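Local coordinates for protein transcriptional regulator (PDB 4YV9) that probably binds DNA through a helix-turn-helix domain and acts as a receptor for SHP pheromones in streptococcal quorum sensing, regulating transcription, at residues S21-E26 with D53-T58; N180-T185 with E218-E223; V137-Y142 with S170-E175. One frame throughout, in Å; residues are numbered along the deposited sequence.

Contact 1 (S21-E26 with D53-T58)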
ATOM      1  N   SER B  21      13.925  20.686  22.706  1.00 37.48           N
ATOM      2  CA  SER B  21      13.202  20.952  23.943  1.00 37.08           C
ATOM      3  C   SER B  21      11.755  20.431  23.925  1.00 35.44           C
ATOM      4  O   SER B  21      11.283  19.819  24.896  1.00 32.52           O
ATOM      5  CB  SER B  21      13.219  22.457  24.226  1.00 48.51           C
ATOM      6  OG  SER B  21      12.519  22.742  25.417  1.00 51.32           O
ATOM      7  N   SER B  22      11.063  20.632  22.803  1.00 37.64           N
ATOM      8  CA  SER B  22       9.650  20.248  22.694  1.00 37.57           C
ATOM      9  C   SER B  22       9.467  18.734  22.668  1.00 35.13           C
ATOM     10  O   SER B  22       8.384  18.228  22.950  1.00 35.57           O
ATOM     11  CB  SER B  22       9.021  20.867  21.441  1.00 41.27           C
ATOM     12  OG  SER B  22       9.476  20.216  20.270  1.00 49.00           O
ATOM     13  N   LEU B  23      10.541  18.010  22.352  1.00 31.96           N
ATOM     14  CA  LEU B  23      10.504  16.559  22.331  1.00 29.48           C
ATOM     15  C   LEU B  23      10.849  15.908  23.667  1.00 33.76           C
ATOM     16  O   LEU B  23      10.542  14.731  23.885  1.00 33.46           O
ATOM     17  CB  LEU B  23      11.477  16.035  21.278  1.00 28.49           C
ATOM     18  CG  LEU B  23      11.056  16.385  19.854  1.00 30.22           C
ATOM     19  CD1 LEU B  23      12.056  15.792  18.871  1.00 35.52           C
ATOM     20  CD2 LEU B  23       9.694  15.829  19.644  1.00 28.29           C
ATOM     21  N   ALA B  24      11.555  16.649  24.519  1.00 33.06           N
ATOM     22  CA  ALA B  24      11.974  16.135  25.816  1.00 30.59           C
ATOM     23  C   ALA B  24      10.788  15.910  26.745  1.00 30.62           C
ATOM     24  O   ALA B  24       9.837  16.682  26.739  1.00 35.91           O
ATOM     25  CB  ALA B  24      12.989  17.107  26.486  1.00 32.96           C
ATOM     26  N   ASP B  25      10.867  14.863  27.558  1.00 33.51           N
ATOM     27  CA  ASP B  25       9.882  14.618  28.606  1.00 36.32           C
ATOM     28  C   ASP B  25      10.525  13.791  29.702  1.00 37.61           C
ATOM     29  O   ASP B  25      11.751  13.710  29.776  1.00 39.92           O
ATOM     30  CB  ASP B  25       8.619  13.927  28.052  1.00 40.07           C
ATOM     31  CG  ASP B  25       8.917  12.613  27.338  1.00 40.38           C
ATOM     32  OD1 ASP B  25       9.974  11.992  27.601  1.00 40.52           O
ATOM     33  OD2 ASP B  25       8.059  12.178  26.534  1.00 39.09           O
ATOM     34  N   GLU B  26       9.703  13.177  30.554  1.00 36.50           N
ATOM     35  CA  GLU B  26      10.197  12.315  31.621  1.00 43.49           C
ATOM     36  C   GLU B  26      10.974  11.093  31.123  1.00 42.69           C
ATOM     37  O   GLU B  26      11.679  10.453  31.897  1.00 51.08           O
ATOM     38  CB  GLU B  26       9.031  11.843  32.495  1.00 55.71           C
ATOM     39  CG  GLU B  26       7.929  11.139  31.716  1.00 59.83           C
ATOM     40  CD  GLU B  26       6.808  10.625  32.606  1.00 72.95           C
ATOM     41  OE1 GLU B  26       7.050  10.396  33.816  1.00 77.40           O
ATOM     42  OE2 GLU B  26       5.680  10.454  32.092  1.00 74.25           O
ATOM     43  N   ASP B  53       6.615   9.525  17.374  1.00 35.66           N
ATOM     44  CA  ASP B  53       5.193   9.780  17.537  1.00 38.02           C
ATOM     45  C   ASP B  53       4.930  11.283  17.750  1.00 28.35           C
ATOM     46  O   ASP B  53       3.973  11.834  17.199  1.00 32.13           O
ATOM     47  CB  ASP B  53       4.643   8.946  18.697  1.00 40.41           C
ATOM     48  CG  ASP B  53       3.170   9.195  18.949  1.00 42.66           C
ATOM     49  OD1 ASP B  53       2.391   9.227  17.986  1.00 31.93           O
ATOM     50  OD2 ASP B  53       2.785   9.368  20.130  1.00 48.28           O
ATOM     51  N   LYS B  54       5.775  11.937  18.531  1.00 30.35           N
ATOM     52  CA  LYS B  54       5.674  13.388  18.723  1.00 37.59           C
ATOM     53  C   LYS B  54       5.859  14.147  17.407  1.00 37.64           C
ATOM     54  O   LYS B  54       5.237  15.195  17.193  1.00 29.25           O
ATOM     55  CB  LYS B  54       6.690  13.859  19.767  1.00 31.93           C
ATOM     56  CG  LYS B  54       6.311  13.364  21.185  1.00 27.30           C
ATOM     57  CD  LYS B  54       7.330  13.733  22.245  1.00 33.63           C
ATOM     58  CE  LYS B  54       6.574  13.759  23.602  1.00 45.58           C
ATOM     59  NZ  LYS B  54       7.431  13.627  24.777  1.00 51.14           N
ATOM     60  N   LEU B  55       6.695  13.600  16.528  1.00 34.82           N
ATOM     61  CA  LEU B  55       6.886  14.156  15.191  1.00 33.57           C
ATOM     62  C   LEU B  55       5.884  13.634  14.157  1.00 33.96           C
ATOM     63  O   LEU B  55       5.990  13.974  12.977  1.00 34.15           O
ATOM     64  CB  LEU B  55       8.310  13.855  14.701  1.00 31.53           C
ATOM     65  CG  LEU B  55       9.450  14.439  15.545  1.00 29.68           C
ATOM     66  CD1 LEU B  55      10.792  13.789  15.138  1.00 31.74           C
ATOM     67  CD2 LEU B  55       9.520  15.945  15.368  1.00 29.25           C
ATOM     68  N   ASN B  56       4.929  12.808  14.597  1.00 28.10           N
ATOM     69  CA  ASN B  56       3.906  12.206  13.725  1.00 29.97           C
ATOM     70  C   ASN B  56       4.503  11.392  12.558  1.00 31.37           C
ATOM     71  O   ASN B  56       4.015  11.434  11.419  1.00 33.73           O
ATOM     72  CB  ASN B  56       2.961  13.282  13.198  1.00 32.55           C
ATOM     73  CG  ASN B  56       2.142  13.927  14.314  1.00 38.69           C
ATOM     74  OD1 ASN B  56       1.404  13.241  15.022  1.00 37.37           O
ATOM     75  ND2 ASN B  56       2.291  15.236  14.489  1.00 27.30           N
ATOM     76  N   ILE B  57       5.580  10.691  12.874  1.00 35.38           N
ATOM     77  CA  ILE B  57       6.262   9.776  11.965  1.00 39.69           C
ATOM     78  C   ILE B  57       6.222   8.409  12.626  1.00 40.54           C
ATOM     79  O   ILE B  57       6.483   8.274  13.822  1.00 50.35           O
ATOM     80  CB  ILE B  57       7.733  10.181  11.708  1.00 44.67           C
ATOM     81  CG1 ILE B  57       7.820  11.621  11.201  1.00 46.35           C
ATOM     82  CG2 ILE B  57       8.404   9.213  10.720  1.00 50.26           C
ATOM     83  CD1 ILE B  57       9.207  12.222  11.313  1.00 44.47           C
ATOM     84  N   THR B  58       5.839   7.396  11.879  1.00 44.13           N
ATOM     85  CA  THR B  58       5.863   6.063  12.430  1.00 48.78           C
ATOM     86  C   THR B  58       7.212   5.414  12.053  1.00 48.28           C
ATOM     87  O   THR B  58       7.840   5.806  11.063  1.00 43.59           O
ATOM     88  CB  THR B  58       4.671   5.266  11.926  1.00 48.00           C
ATOM     89  OG1 THR B  58       4.852   3.881  12.229  1.00 64.69           O
ATOM     90  CG2 THR B  58       4.514   5.466  10.427  1.00 38.75           C
TER
HETATM   91  O   HOH W   1       7.547  16.405  24.787  1.00 39.68           O
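K54, in the last turn of helix 45-54, reaches across L23 to D25, and its side chain carries most of this contact. At its root, CB rests against CD2 of L23 at 3.6 Å, the two side chains sliding past each other in opposite directions. CG stands anti to the carbonyl carbon (chi1 -70°), and the chain runs extended from there. CD then passes the backbone oxygen of L23, with CD to O at 3.7 Å, and stays near CD2 of the same leucine. CE comes 3.6 Å from OD2 of D25. At the tip, NZ forms a salt bridge with OD2 of D25; the modelled separation of these two atoms, 2.4 Å, is very short and its exact value is doubtful. NZ also gives a weak bond to O of L23 at 3.4 Å. Water 1 accepts from NZ at 2.8 Å and donates to the carbonyl oxygens of S22 and A24, so the ammonium group is tied directly or through water to three successive carbonyls, those of S22, L23 and A24.

The D25 carboxylate has further partners. N50, on the same helix as K54, donates to OD2, while OD1 accepts from the backbone N atoms of H27 and L28. Nearer the root of K54, CD2 of L23 meets CD2 of L55 at 4.3 Å, and both leucines pack on V18. Two residues after K54, N56 with positive phi ends the helix in a Schellman motif. The contact thus joins helix 20-23 and the loop after it to the C-terminal end of helix 45-54, inside the compact helical bundle of a helix-turn-helix DNA-binding domain.

Contact 2 (N180-T185 with E218-E223)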
ATOM      1  N   ASN B 180      -0.229  -6.210   2.202  1.00 34.89           N
ATOM      2  CA  ASN B 180      -0.509  -7.646   2.278  1.00 36.37           C
ATOM      3  C   ASN B 180      -1.923  -8.005   1.822  1.00 38.81           C
ATOM      4  O   ASN B 180      -2.144  -9.086   1.294  1.00 36.03           O
ATOM      5  CB  ASN B 180      -0.286  -8.186   3.687  1.00 33.90           C
ATOM      6  CG  ASN B 180       1.174  -8.221   4.056  1.00 41.47           C
ATOM      7  OD1 ASN B 180       2.037  -7.963   3.210  1.00 39.33           O
ATOM      8  ND2 ASN B 180       1.468  -8.512   5.325  1.00 38.96           N
ATOM      9  N   LYS B 181      -2.873  -7.105   2.034  1.00 35.25           N
ATOM     10  CA  LYS B 181      -4.256  -7.364   1.638  1.00 34.07           C
ATOM     11  C   LYS B 181      -4.372  -7.419   0.115  1.00 34.21           C
ATOM     12  O   LYS B 181      -5.059  -8.277  -0.458  1.00 32.69           O
ATOM     13  CB  LYS B 181      -5.178  -6.285   2.219  1.00 34.96           C
ATOM     14  CG  LYS B 181      -6.641  -6.512   1.908  1.00 34.68           C
ATOM     15  CD  LYS B 181      -7.507  -5.405   2.476  1.00 33.19           C
ATOM     16  CE  LYS B 181      -8.986  -5.684   2.219  1.00 37.98           C
ATOM     17  NZ  LYS B 181      -9.879  -4.701   2.926  1.00 39.39           N
ATOM     18  N   THR B 182      -3.691  -6.500  -0.550  1.00 32.33           N
ATOM     19  CA  THR B 182      -3.709  -6.493  -2.005  1.00 31.72           C
ATOM     20  C   THR B 182      -3.074  -7.781  -2.554  1.00 34.92           C
ATOM     21  O   THR B 182      -3.626  -8.422  -3.466  1.00 34.57           O
ATOM     22  CB  THR B 182      -3.010  -5.224  -2.534  1.00 34.31           C
ATOM     23  OG1 THR B 182      -3.821  -4.092  -2.195  1.00 34.06           O
ATOM     24  CG2 THR B 182      -2.862  -5.260  -4.036  1.00 30.99           C
ATOM     25  N   LEU B 183      -1.956  -8.194  -1.971  1.00 35.57           N
ATOM     26  CA  LEU B 183      -1.334  -9.457  -2.369  1.00 36.26           C
ATOM     27  C   LEU B 183      -2.270 -10.642  -2.127  1.00 38.55           C
ATOM     28  O   LEU B 183      -2.449 -11.480  -3.014  1.00 34.76           O
ATOM     29  CB  LEU B 183      -0.003  -9.683  -1.635  1.00 35.95           C
ATOM     30  CG  LEU B 183       1.178  -8.827  -2.106  1.00 42.27           C
ATOM     31  CD1 LEU B 183       2.328  -8.860  -1.120  1.00 40.11           C
ATOM     32  CD2 LEU B 183       1.648  -9.307  -3.461  1.00 45.28           C
ATOM     33  N   VAL B 184      -2.846 -10.730  -0.930  1.00 34.08           N
ATOM     34  CA  VAL B 184      -3.788 -11.814  -0.632  1.00 36.79           C
ATOM     35  C   VAL B 184      -4.953 -11.842  -1.638  1.00 36.92           C
ATOM     36  O   VAL B 184      -5.422 -12.916  -2.050  1.00 32.91           O
ATOM     37  CB  VAL B 184      -4.354 -11.700   0.799  1.00 34.94           C
ATOM     38  CG1 VAL B 184      -5.540 -12.643   0.974  1.00 33.68           C
ATOM     39  CG2 VAL B 184      -3.267 -12.012   1.830  1.00 36.83           C
ATOM     40  N   THR B 185      -5.406 -10.660  -2.047  1.00 33.48           N
ATOM     41  CA  THR B 185      -6.492 -10.571  -3.019  1.00 31.12           C
ATOM     42  C   THR B 185      -6.041 -11.145  -4.364  1.00 31.23           C
ATOM     43  O   THR B 185      -6.747 -11.945  -4.981  1.00 36.33           O
ATOM     44  CB  THR B 185      -6.977  -9.117  -3.178  1.00 27.98           C
ATOM     45  OG1 THR B 185      -7.380  -8.611  -1.890  1.00 32.32           O
ATOM     46  CG2 THR B 185      -8.150  -9.056  -4.135  1.00 31.88           C
ATOM     47  N   GLU B 218     -12.584  -0.588  -1.048  1.00 38.13           N
ATOM     48  CA  GLU B 218     -11.188  -0.456  -1.446  1.00 41.48           C
ATOM     49  C   GLU B 218     -11.122   0.136  -2.851  1.00 41.45           C
ATOM     50  O   GLU B 218     -12.139   0.226  -3.535  1.00 34.50           O
ATOM     51  CB  GLU B 218     -10.456  -1.809  -1.418  1.00 39.93           C
ATOM     52  CG  GLU B 218     -10.393  -2.494  -0.055  1.00 46.28           C
ATOM     53  CD  GLU B 218      -9.380  -1.871   0.894  1.00 48.66           C
ATOM     54  OE1 GLU B 218      -8.639  -0.954   0.473  1.00 44.43           O
ATOM     55  OE2 GLU B 218      -9.340  -2.295   2.071  1.00 48.05           O
ATOM     56  N   LEU B 219      -9.933   0.552  -3.272  1.00 38.60           N
ATOM     57  CA  LEU B 219      -9.752   0.990  -4.650  1.00 40.47           C
ATOM     58  C   LEU B 219      -9.431  -0.256  -5.452  1.00 36.80           C
ATOM     59  O   LEU B 219     -10.343  -0.922  -5.923  1.00 36.90           O
ATOM     60  CB  LEU B 219      -8.659   2.049  -4.763  1.00 37.60           C
ATOM     61  CG  LEU B 219      -9.026   3.332  -4.004  1.00 44.35           C
ATOM     62  CD1 LEU B 219      -7.857   4.304  -3.982  1.00 47.19           C
ATOM     63  CD2 LEU B 219     -10.266   3.968  -4.612  1.00 45.23           C
ATOM     64  N   ASN B 220      -8.152  -0.589  -5.575  1.00 31.08           N
ATOM     65  CA  ASN B 220      -7.767  -1.886  -6.129  1.00 34.41           C
ATOM     66  C   ASN B 220      -8.404  -2.165  -7.494  1.00 33.95           C
ATOM     67  O   ASN B 220      -8.995  -3.230  -7.703  1.00 31.15           O
ATOM     68  CB  ASN B 220      -8.150  -3.012  -5.155  1.00 33.74           C
ATOM     69  CG  ASN B 220      -7.196  -3.113  -3.982  1.00 47.40           C
ATOM     70  OD1 ASN B 220      -7.617  -3.107  -2.831  1.00 56.46           O
ATOM     71  ND2 ASN B 220      -5.902  -3.177  -4.273  1.00 48.14           N
ATOM     72  N   PHE B 221      -8.329  -1.202  -8.408  1.00 31.84           N
ATOM     73  CA  PHE B 221      -9.013  -1.382  -9.686  1.00 31.94           C
ATOM     74  C   PHE B 221      -8.367  -2.491 -10.529  1.00 33.07           C
ATOM     75  O   PHE B 221      -9.043  -3.112 -11.344  1.00 34.53           O
ATOM     76  CB  PHE B 221      -9.036  -0.084 -10.488  1.00 36.16           C
ATOM     77  CG  PHE B 221     -10.149   0.861 -10.114  1.00 35.82           C
ATOM     78  CD1 PHE B 221     -10.716   0.846  -8.846  1.00 37.57           C
ATOM     79  CD2 PHE B 221     -10.607   1.791 -11.038  1.00 37.04           C
ATOM     80  CE1 PHE B 221     -11.714   1.743  -8.507  1.00 38.67           C
ATOM     81  CE2 PHE B 221     -11.626   2.680 -10.710  1.00 40.17           C
ATOM     82  CZ  PHE B 221     -12.180   2.653  -9.444  1.00 42.83           C
ATOM     83  N   TYR B 222      -7.072  -2.740 -10.358  1.00 34.13           N
ATOM     84  CA  TYR B 222      -6.460  -3.820 -11.130  1.00 35.05           C
ATOM     85  C   TYR B 222      -7.097  -5.153 -10.763  1.00 38.16           C
ATOM     86  O   TYR B 222      -7.471  -5.949 -11.624  1.00 34.29           O
ATOM     87  CB  TYR B 222      -4.952  -3.888 -10.909  1.00 31.75           C
ATOM     88  CG  TYR B 222      -4.365  -5.164 -11.449  1.00 37.77           C
ATOM     89  CD1 TYR B 222      -4.349  -5.413 -12.823  1.00 44.09           C
ATOM     90  CD2 TYR B 222      -3.853  -6.132 -10.600  1.00 40.59           C
ATOM     91  CE1 TYR B 222      -3.819  -6.574 -13.333  1.00 46.04           C
ATOM     92  CE2 TYR B 222      -3.318  -7.311 -11.109  1.00 44.76           C
ATOM     93  CZ  TYR B 222      -3.308  -7.523 -12.472  1.00 50.36           C
ATOM     94  OH  TYR B 222      -2.783  -8.685 -12.997  1.00 57.39           O
ATOM     95  N   GLU B 223      -7.241  -5.395  -9.471  1.00 34.78           N
ATOM     96  CA  GLU B 223      -7.832  -6.646  -9.035  1.00 34.02           C
ATOM     97  C   GLU B 223      -9.306  -6.704  -9.390  1.00 32.34           C
ATOM     98  O   GLU B 223      -9.807  -7.758  -9.708  1.00 33.79           O
ATOM     99  CB  GLU B 223      -7.635  -6.836  -7.524  1.00 34.92           C
ATOM    100  CG  GLU B 223      -6.172  -7.014  -7.129  1.00 34.35           C
ATOM    101  CD  GLU B 223      -5.396  -5.699  -7.101  1.00 38.64           C
ATOM    102  OE1 GLU B 223      -6.039  -4.623  -6.976  1.00 40.36           O
ATOM    103  OE2 GLU B 223      -4.149  -5.748  -7.181  1.00 38.16           O
TER
HETATM  104  O   HOH W   2      -6.138  -3.944  -0.517  1.00 41.93           O
HETATM  105  O   HOH W   3      -8.414  -6.008  -1.781  1.00 36.09           O
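T182 and N220 face each other with their CA atoms 7.4 Å apart, and one turn further on T185 and E223 keep almost the same spacing, as helix 179-197 passes the start of helix 221-236. K181, anti to its backbone N at CG (chi1 -177°) and extended beyond, meets E218 tip to tip: NZ bonds OE2 at 2.6 Å in a salt bridge, on the anti side and 23° out of the carboxylate plane. The other oxygen, OE1, pairs with K178. In the middle, ND2 of N220 donates to OG1 of T182 at 3.1 Å, nearly in the amide plane and fairly straight (158°). OD1 of N220 accepts hydrogen bonds from two waters: water 2 also bonds OG1 of T182, and water 3 donates to OG1 of T185. That hydroxyl in turn donates to O of K181 at 2.7 Å. E223 lays CB and CG across CG2 of T185 at a right angle, while its OE2 is bonded by Q186. The K181-E218 ion pair thus balances charge, and amide, hydroxyls and waters satisfy one another, so residues 180-185 and 218-223 meet mostly through polar groups in a buried contact.

Contact 3 (V137-Y142 with S170-E175)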
ATOM      1  N   VAL B 137       1.900 -21.791  10.452  1.00 45.63           N
ATOM      2  CA  VAL B 137       1.919 -20.370  10.804  1.00 44.87           C
ATOM      3  C   VAL B 137       0.531 -19.869  11.291  1.00 51.68           C
ATOM      4  O   VAL B 137      -0.493 -20.296  10.765  1.00 48.28           O
ATOM      5  CB  VAL B 137       2.402 -19.543   9.589  1.00 39.21           C
ATOM      6  CG1 VAL B 137       2.089 -18.088   9.761  1.00 48.24           C
ATOM      7  CG2 VAL B 137       3.916 -19.746   9.368  1.00 39.40           C
ATOM      8  N   GLU B 138       0.494 -18.984  12.295  1.00 48.54           N
ATOM      9  CA  GLU B 138      -0.780 -18.488  12.842  1.00 53.84           C
ATOM     10  C   GLU B 138      -1.282 -17.211  12.152  1.00 57.61           C
ATOM     11  O   GLU B 138      -2.493 -16.986  12.034  1.00 69.00           O
ATOM     12  CB  GLU B 138      -0.655 -18.243  14.350  1.00 64.67           C
ATOM     13  CG  GLU B 138      -0.350 -19.474  15.173  1.00 78.97           C
ATOM     14  CD  GLU B 138      -1.487 -20.499  15.175  1.00 94.88           C
ATOM     15  OE1 GLU B 138      -2.669 -20.122  14.966  1.00 96.99           O
ATOM     16  OE2 GLU B 138      -1.188 -21.689  15.417  1.00101.46           O
ATOM     17  N   GLN B 139      -0.335 -16.378  11.741  1.00 48.02           N
ATOM     18  CA  GLN B 139      -0.566 -15.196  10.924  1.00 50.05           C
ATOM     19  C   GLN B 139       0.387 -15.088   9.759  1.00 47.17           C
ATOM     20  O   GLN B 139       1.606 -15.096   9.905  1.00 53.32           O
ATOM     21  CB  GLN B 139      -0.536 -13.953  11.808  1.00 53.54           C
ATOM     22  CG  GLN B 139       0.453 -12.808  11.520  1.00 70.48           C
ATOM     23  CD  GLN B 139       0.011 -11.558  12.268  1.00 78.10           C
ATOM     24  OE1 GLN B 139      -0.744 -11.688  13.234  1.00 86.67           O
ATOM     25  NE2 GLN B 139       0.584 -10.369  11.926  1.00 76.26           N
ATOM     26  N   TRP B 140      -0.210 -14.991   8.586  1.00 41.54           N
ATOM     27  CA  TRP B 140       0.514 -14.925   7.340  1.00 39.36           C
ATOM     28  C   TRP B 140       1.028 -13.512   7.145  1.00 42.62           C
ATOM     29  O   TRP B 140       0.271 -12.546   7.235  1.00 46.56           O
ATOM     30  CB  TRP B 140      -0.397 -15.339   6.198  1.00 33.95           C
ATOM     31  CG  TRP B 140      -0.641 -16.806   6.102  1.00 37.57           C
ATOM     32  CD1 TRP B 140      -1.117 -17.626   7.069  1.00 39.94           C
ATOM     33  CD2 TRP B 140      -0.444 -17.620   4.942  1.00 37.31           C
ATOM     34  NE1 TRP B 140      -1.224 -18.904   6.593  1.00 40.63           N
ATOM     35  CE2 TRP B 140      -0.813 -18.929   5.283  1.00 38.41           C
ATOM     36  CE3 TRP B 140       0.025 -17.363   3.649  1.00 37.64           C
ATOM     37  CZ2 TRP B 140      -0.739 -19.992   4.381  1.00 38.30           C
ATOM     38  CZ3 TRP B 140       0.094 -18.414   2.747  1.00 43.21           C
ATOM     39  CH2 TRP B 140      -0.284 -19.717   3.120  1.00 40.88           C
ATOM     40  N   GLY B 141       2.326 -13.388   6.906  1.00 39.12           N
ATOM     41  CA  GLY B 141       2.918 -12.092   6.643  1.00 39.10           C
ATOM     42  C   GLY B 141       3.376 -12.074   5.204  1.00 36.03           C
ATOM     43  O   GLY B 141       3.108 -13.009   4.456  1.00 33.13           O
ATOM     44  N   TYR B 142       4.055 -11.000   4.817  1.00 35.18           N
ATOM     45  CA  TYR B 142       4.623 -10.878   3.474  1.00 37.73           C
ATOM     46  C   TYR B 142       5.418 -12.128   3.056  1.00 32.92           C
ATOM     47  O   TYR B 142       5.260 -12.637   1.940  1.00 31.73           O
ATOM     48  CB  TYR B 142       5.513  -9.636   3.432  1.00 36.18           C
ATOM     49  CG  TYR B 142       6.053  -9.269   2.080  1.00 38.03           C
ATOM     50  CD1 TYR B 142       5.242  -8.664   1.133  1.00 36.98           C
ATOM     51  CD2 TYR B 142       7.394  -9.486   1.763  1.00 39.39           C
ATOM     52  CE1 TYR B 142       5.746  -8.311  -0.130  1.00 39.15           C
ATOM     53  CE2 TYR B 142       7.905  -9.131   0.525  1.00 43.04           C
ATOM     54  CZ  TYR B 142       7.078  -8.544  -0.418  1.00 46.09           C
ATOM     55  OH  TYR B 142       7.585  -8.186  -1.650  1.00 52.28           O
ATOM     56  N   SER B 170      -6.154 -15.422   7.800  1.00 48.13           N
ATOM     57  CA  SER B 170      -5.108 -15.217   8.793  1.00 54.34           C
ATOM     58  C   SER B 170      -4.014 -14.232   8.392  1.00 50.34           C
ATOM     59  O   SER B 170      -2.909 -14.311   8.912  1.00 60.58           O
ATOM     60  CB  SER B 170      -4.448 -16.559   9.121  1.00 69.82           C
ATOM     61  OG  SER B 170      -5.418 -17.580   9.272  1.00 82.01           O
ATOM     62  N   PHE B 171      -4.282 -13.315   7.474  1.00 44.20           N
ATOM     63  CA  PHE B 171      -3.238 -12.361   7.110  1.00 41.51           C
ATOM     64  C   PHE B 171      -3.455 -11.091   7.907  1.00 50.40           C
ATOM     65  O   PHE B 171      -4.568 -10.814   8.358  1.00 53.86           O
ATOM     66  CB  PHE B 171      -3.233 -12.056   5.611  1.00 39.12           C
ATOM     67  CG  PHE B 171      -4.355 -11.163   5.177  1.00 44.28           C
ATOM     68  CD1 PHE B 171      -5.607 -11.690   4.895  1.00 40.59           C
ATOM     69  CD2 PHE B 171      -4.163  -9.792   5.066  1.00 39.65           C
ATOM     70  CE1 PHE B 171      -6.652 -10.857   4.513  1.00 45.56           C
ATOM     71  CE2 PHE B 171      -5.190  -8.970   4.679  1.00 43.06           C
ATOM     72  CZ  PHE B 171      -6.441  -9.493   4.406  1.00 44.19           C
ATOM     73  N   ALA B 172      -2.399 -10.308   8.076  1.00 54.35           N
ATOM     74  CA  ALA B 172      -2.529  -9.078   8.848  1.00 66.17           C
ATOM     75  C   ALA B 172      -2.348  -7.850   7.971  1.00 57.77           C
ATOM     76  O   ALA B 172      -1.424  -7.793   7.156  1.00 55.55           O
ATOM     77  CB  ALA B 172      -1.528  -9.063   9.989  1.00 72.20           C
ATOM     78  N   TYR B 173      -3.239  -6.876   8.136  1.00 60.88           N
ATOM     79  CA  TYR B 173      -3.039  -5.566   7.528  1.00 62.61           C
ATOM     80  C   TYR B 173      -3.535  -4.462   8.438  1.00 63.39           C
ATOM     81  O   TYR B 173      -4.193  -4.721   9.447  1.00 70.75           O
ATOM     82  CB  TYR B 173      -3.736  -5.470   6.166  1.00 60.98           C
ATOM     83  CG  TYR B 173      -5.244  -5.317   6.203  1.00 56.32           C
ATOM     84  CD1 TYR B 173      -6.069  -6.410   6.433  1.00 63.69           C
ATOM     85  CD2 TYR B 173      -5.845  -4.083   5.972  1.00 55.74           C
ATOM     86  CE1 TYR B 173      -7.459  -6.280   6.442  1.00 60.21           C
ATOM     87  CE2 TYR B 173      -7.230  -3.940   5.990  1.00 57.71           C
ATOM     88  CZ  TYR B 173      -8.030  -5.043   6.224  1.00 63.06           C
ATOM     89  OH  TYR B 173      -9.404  -4.916   6.234  1.00 62.38           O
ATOM     90  N   SER B 174      -3.216  -3.225   8.085  1.00 58.20           N
ATOM     91  CA  SER B 174      -3.790  -2.088   8.789  1.00 62.10           C
ATOM     92  C   SER B 174      -4.389  -1.129   7.785  1.00 59.52           C
ATOM     93  O   SER B 174      -4.165  -1.252   6.579  1.00 58.98           O
ATOM     94  CB  SER B 174      -2.742  -1.365   9.639  1.00 63.93           C
ATOM     95  OG  SER B 174      -1.874  -0.592   8.825  1.00 66.23           O
ATOM     96  N   GLU B 175      -5.128  -0.157   8.297  1.00 59.43           N
ATOM     97  CA  GLU B 175      -5.737   0.858   7.466  1.00 65.20           C
ATOM     98  C   GLU B 175      -4.656   1.636   6.701  1.00 67.62           C
ATOM     99  O   GLU B 175      -4.884   2.080   5.578  1.00 67.96           O
ATOM    100  CB  GLU B 175      -6.603   1.790   8.325  1.00 68.81           C
ATOM    101  CG  GLU B 175      -7.541   1.043   9.300  1.00 78.64           C
ATOM    102  CD  GLU B 175      -8.231   1.957  10.337  1.00 91.77           C
ATOM    103  OE1 GLU B 175      -8.320   3.185  10.113  1.00 96.52           O
ATOM    104  OE2 GLU B 175      -8.694   1.443  11.383  1.00 89.57           O
TER
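The backbone O of S170 receives N of W140 at 2.8 Å, in a bond of 157° at the hydrogen whose donor is tilted 31° from the carbonyl plane. CA of Q139 also approaches this oxygen, at 3.2 Å, as a CA-H...O contact. One residue on, the pattern is returned less strongly: CA of F171 points its hydrogen at O of W140 over 3.5 Å. The backbones form a single beta bridge between W140 and F171, with these CA-H...O contacts beside the one N-H...O bond, within two loops that otherwise have no regular strand.

The side chains spread out from this bridge. W140 sets CG anti to its carbonyl carbon (chi1 -76°), and CD1 of its indole lies 4.1 Å from CB of S170; the W140 side chain also packs on E166, M167 and L148. CB of S170 also touches O of E138 at 3.5 Å, while its OG turns back to O of E166 in the preceding helix. CB of F171 sits 4.4 Å from CB of W140, but its ring leads away to K181 and V184 of helix 179-197. The Q139 amide lies near CB of A172, an NE2 to CB approach too short to trust.

Just past the bridge, G141 sits at the N-cap position of helix 142-151, its N bonded to OE1 of E144, and Y142 offers its N to E61 of the second subunit. The bridge thus ties the loop between helices 124-136 and 142-151 to the one between 157-169 and 179-197, joining inter-helix loops of the all-helical repeat domain that Rgg proteins share with the TPR clan.

Along the chain the contacts come in series: contact 1 in the helix-turn-helix domain, then contact 3, then contact 2, both of these in the C-terminal repeat domain. Contact 1 stands apart, its centre about 34 Å from that of contact 2 and about 29 Å from that of contact 3. Contacts 2 and 3, with centres about 14 Å apart, touch directly: N180 and K181 approach A172 and Y173, and Y142 packs against L183. Helix 179-197 follows the second loop of contact 3 and supplies one side of contact 2. All three reach the second subunit, and residues within the segments of contacts 2 and 3 touch bound peptide, consistent with ligand binding and dimer contacts being close neighbours in this receptor.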